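Local structure of GTP-binding protein REM 1 (Homo sapiens, 2NZJ) at residues A[85-90]-A[123-129]. The protein binds guanine nucleotides and probably hydrolyses GTP, as a small Ras-family GTPase of the Rad and Gem-like group thought to act in signalling. Residues are numbered along the deposited sequence; the frame is centred on the assembly and turned at random.
Sequences YSIADR and LARCREV. With GDP (guanosine-5'-diphosphate), chain G.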
loop_
_atom_site.group_PDB
_atom_site.type_symbol
_atom_site.label_atom_id
_atom_site.label_comp_id
_atom_site.label_asym_id
_atom_site.label_seq_id
_atom_site.Cartn_x
_atom_site.Cartn_y
_atom_site.Cartn_z
ATOM N N TYR A 85 -1.574 -0.801 -7.865
ATOM C CA TYR A 85 -1.693 -1.226 -9.276
ATOM C C TYR A 85 -0.498 -0.657 -10.061
ATOM O O TYR A 85 0.252 0.175 -9.547
ATOM C CB TYR A 85 -3.062 -0.818 -9.886
ATOM C CG TYR A 85 -3.231 0.657 -10.050
ATOM C CD1 TYR A 85 -3.676 1.436 -9.008
ATOM C CD2 TYR A 85 -2.891 1.285 -11.229
ATOM C CE1 TYR A 85 -3.793 2.791 -9.120
ATOM C CE2 TYR A 85 -2.982 2.690 -11.352
ATOM C CZ TYR A 85 -3.436 3.427 -10.283
ATOM O OH TYR A 85 -3.591 4.793 -10.387
ATOM N N SER A 86 -0.309 -1.138 -11.285
ATOM C CA SER A 86 0.690 -0.589 -12.194
ATOM C C SER A 86 0.045 0.344 -13.201
ATOM O O SER A 86 -0.879 -0.036 -13.898
ATOM C CB SER A 86 1.398 -1.693 -12.953
ATOM O OG SER A 86 2.296 -1.131 -13.890
ATOM N N ILE A 87 0.578 1.554 -13.313
ATOM C CA ILE A 87 0.087 2.533 -14.289
ATOM C C ILE A 87 0.211 2.073 -15.744
ATOM O O ILE A 87 -0.424 2.656 -16.614
ATOM C CB ILE A 87 0.824 3.882 -14.168
ATOM C CG1 ILE A 87 2.324 3.700 -14.459
ATOM C CG2 ILE A 87 0.557 4.509 -12.800
ATOM C CD1 ILE A 87 2.958 4.810 -15.242
ATOM N N ALA A 88 1.028 1.035 -15.986
ATOM C CA ALA A 88 1.202 0.429 -17.309
ATOM C C ALA A 88 0.300 -0.783 -17.606
ATOM O O ALA A 88 0.433 -1.403 -18.664
ATOM C CB ALA A 88 2.670 0.023 -17.474
ATOM N N ASP A 89 -0.614 -1.126 -16.696
ATOM C CA ASP A 89 -1.438 -2.323 -16.852
ATOM C C ASP A 89 -2.862 -2.037 -16.392
ATOM O O ASP A 89 -3.183 -2.120 -15.210
ATOM C CB ASP A 89 -0.794 -3.446 -16.077
ATOM C CG ASP A 89 -1.605 -4.684 -16.073
ATOM O OD1 ASP A 89 -2.682 -4.704 -16.705
ATOM O OD2 ASP A 89 -1.159 -5.654 -15.425
ATOM N N ARG A 90 -3.700 -1.683 -17.355
ATOM C CA ARG A 90 -5.123 -1.414 -17.146
ATOM C C ARG A 90 -5.814 -2.471 -16.260
ATOM O O ARG A 90 -6.544 -2.131 -15.331
ATOM C CB ARG A 90 -5.819 -1.344 -18.503
ATOM C CG ARG A 90 -7.260 -0.838 -18.458
ATOM C CD ARG A 90 -7.268 0.621 -18.721
ATOM N NE ARG A 90 -8.365 1.309 -18.058
ATOM C CZ ARG A 90 -8.441 2.635 -17.945
ATOM N NH1 ARG A 90 -7.463 3.409 -18.449
ATOM N NH2 ARG A 90 -9.494 3.187 -17.323
ATOM N N LEU A 123 7.554 4.160 -15.987
ATOM C CA LEU A 123 7.181 3.641 -17.313
ATOM C C LEU A 123 6.229 4.629 -17.966
ATOM O O LEU A 123 5.183 4.248 -18.487
ATOM C CB LEU A 123 6.526 2.272 -17.182
ATOM C CG LEU A 123 7.393 1.218 -16.514
ATOM C CD1 LEU A 123 6.702 -0.124 -16.548
ATOM C CD2 LEU A 123 8.737 1.163 -17.207
ATOM N N ALA A 124 6.634 5.900 -17.947
ATOM C CA ALA A 124 5.778 7.030 -18.284
ATOM C C ALA A 124 5.343 7.021 -19.732
ATOM O O ALA A 124 4.367 7.674 -20.063
ATOM C CB ALA A 124 6.479 8.370 -17.939
ATOM N N ARG A 125 6.064 6.281 -20.579
ATOM C CA ARG A 125 5.683 6.066 -22.002
ATOM C C ARG A 125 4.713 4.878 -22.247
ATOM O O ARG A 125 4.097 4.825 -23.308
ATOM C CB ARG A 125 6.934 5.887 -22.873
ATOM N N CYS A 126 4.603 3.945 -21.290
ATOM C CA CYS A 126 3.718 2.766 -21.376
ATOM C C CYS A 126 2.404 2.996 -20.668
ATOM O O CYS A 126 1.540 2.132 -20.645
ATOM C CB CYS A 126 4.329 1.567 -20.644
ATOM S SG CYS A 126 5.935 1.096 -21.119
ATOM N N ARG A 127 2.341 4.119 -19.973
ATOM C CA ARG A 127 1.162 4.599 -19.290
ATOM C C ARG A 127 -0.102 4.135 -19.980
ATOM O O ARG A 127 -0.326 4.467 -21.144
ATOM C CB ARG A 127 1.237 6.121 -19.300
ATOM C CG ARG A 127 0.283 6.820 -18.395
ATOM C CD ARG A 127 1.042 7.703 -17.390
ATOM N NE ARG A 127 0.220 7.758 -16.204
ATOM C CZ ARG A 127 0.628 8.057 -14.985
ATOM N NH1 ARG A 127 -0.279 8.033 -14.025
ATOM N NH2 ARG A 127 1.882 8.401 -14.726
ATOM N N GLU A 128 -0.886 3.320 -19.285
ATOM C CA GLU A 128 -2.226 2.931 -19.729
ATOM C C GLU A 128 -3.276 3.578 -18.835
ATOM O O GLU A 128 -4.424 3.707 -19.227
ATOM C CB GLU A 128 -2.421 1.406 -19.708
ATOM C CG GLU A 128 -1.386 0.602 -20.502
ATOM C CD GLU A 128 -1.814 -0.851 -20.792
ATOM O OE1 GLU A 128 -2.642 -1.424 -20.026
ATOM O OE2 GLU A 128 -1.329 -1.413 -21.812
ATOM N N VAL A 129 -2.889 3.977 -17.632
ATOM C CA VAL A 129 -3.814 4.575 -16.691
ATOM C C VAL A 129 -3.363 5.980 -16.398
ATOM O O VAL A 129 -2.246 6.196 -15.922
ATOM C CB VAL A 129 -3.856 3.787 -15.387
ATOM C CG1 VAL A 129 -4.867 4.397 -14.467
ATOM C CG2 VAL A 129 -4.189 2.320 -15.666
HETATM P PB GDP G . 4.485 -8.195 -6.874
HETATM O O1B GDP G . 3.320 -7.241 -6.838
HETATM O O2B GDP G . 5.101 -8.441 -5.539
HETATM O O3B GDP G . 3.940 -9.490 -7.452
HETATM O O3A GDP G . 5.498 -7.502 -7.877
HETATM P PA GDP G . 7.072 -7.611 -7.661
HETATM O O1A GDP G . 7.442 -9.052 -7.460
HETATM O O2A GDP G . 7.558 -6.743 -6.543
HETATM O "O5'" GDP G . 7.606 -6.978 -9.032
HETATM C "C5'" GDP G . 7.179 -7.469 -10.304
HETATM C "C4'" GDP G . 8.169 -6.985 -11.366
HETATM O "O4'" GDP G . 7.957 -5.573 -11.652
HETATM C "C3'" GDP G . 9.635 -7.130 -10.910
HETATM O "O3'" GDP G . 10.485 -7.633 -11.958
HETATM C "C2'" GDP G . 10.051 -5.710 -10.560
HETATM O "O2'" GDP G . 11.428 -5.450 -10.811
HETATM C "C1'" GDP G . 9.152 -4.830 -11.416
HETATM N N9 GDP G . 8.802 -3.574 -10.727
HETATM C C8 GDP G . 8.307 -3.406 -9.475
HETATM N N7 GDP G . 8.080 -2.093 -9.202
HETATM C C5 GDP G . 8.429 -1.423 -10.294
HETATM C C6 GDP G . 8.471 -0.015 -10.683
HETATM O O6 GDP G . 8.098 0.844 -9.856
HETATM N N1 GDP G . 8.906 0.280 -11.925
HETATM C C2 GDP G . 9.321 -0.663 -12.798
HETATM N N2 GDP G . 9.757 -0.344 -14.045
HETATM N N3 GDP G . 9.324 -1.973 -12.486
HETATM C C4 GDP G . 8.898 -2.389 -11.283
#
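One carbonyl serves two consecutive amides here: I87 O accepts from E128 N at 2.8 Å and from V129 N at 3.0 Å. It is offered by the type I turn S86–D89, where strand 80-86 runs out before helix 90-105. The side chain of E128 then reaches that helix's first turn, its OE1 accepting a straight hydrogen bond from R90 N at 2.9 Å, next to D89 at the N-cap. The R90 side chain adds a weak bond, NH1 to E128 O at 3.2 Å; its salt bridge is with E133. V129 CG1 packs 4.0 Å from Y85 CE2, and I87 CD1 lies over one face of the R127 guanidinium, which is held by a salt bridge to E147. A88 CB meets C126 CB at 3.9 Å and L123 CD1 at 4.1 Å, while L123 CD2 sits 3.6 Å from GDP N2. In this Ras-type fold, the loop from the guanine pocket to helix 131-141 thus meets the strand–helix junction through two wholly main-chain bonds, which need no particular side chain, whereas the R90 N bond relies on the E128 carboxylate.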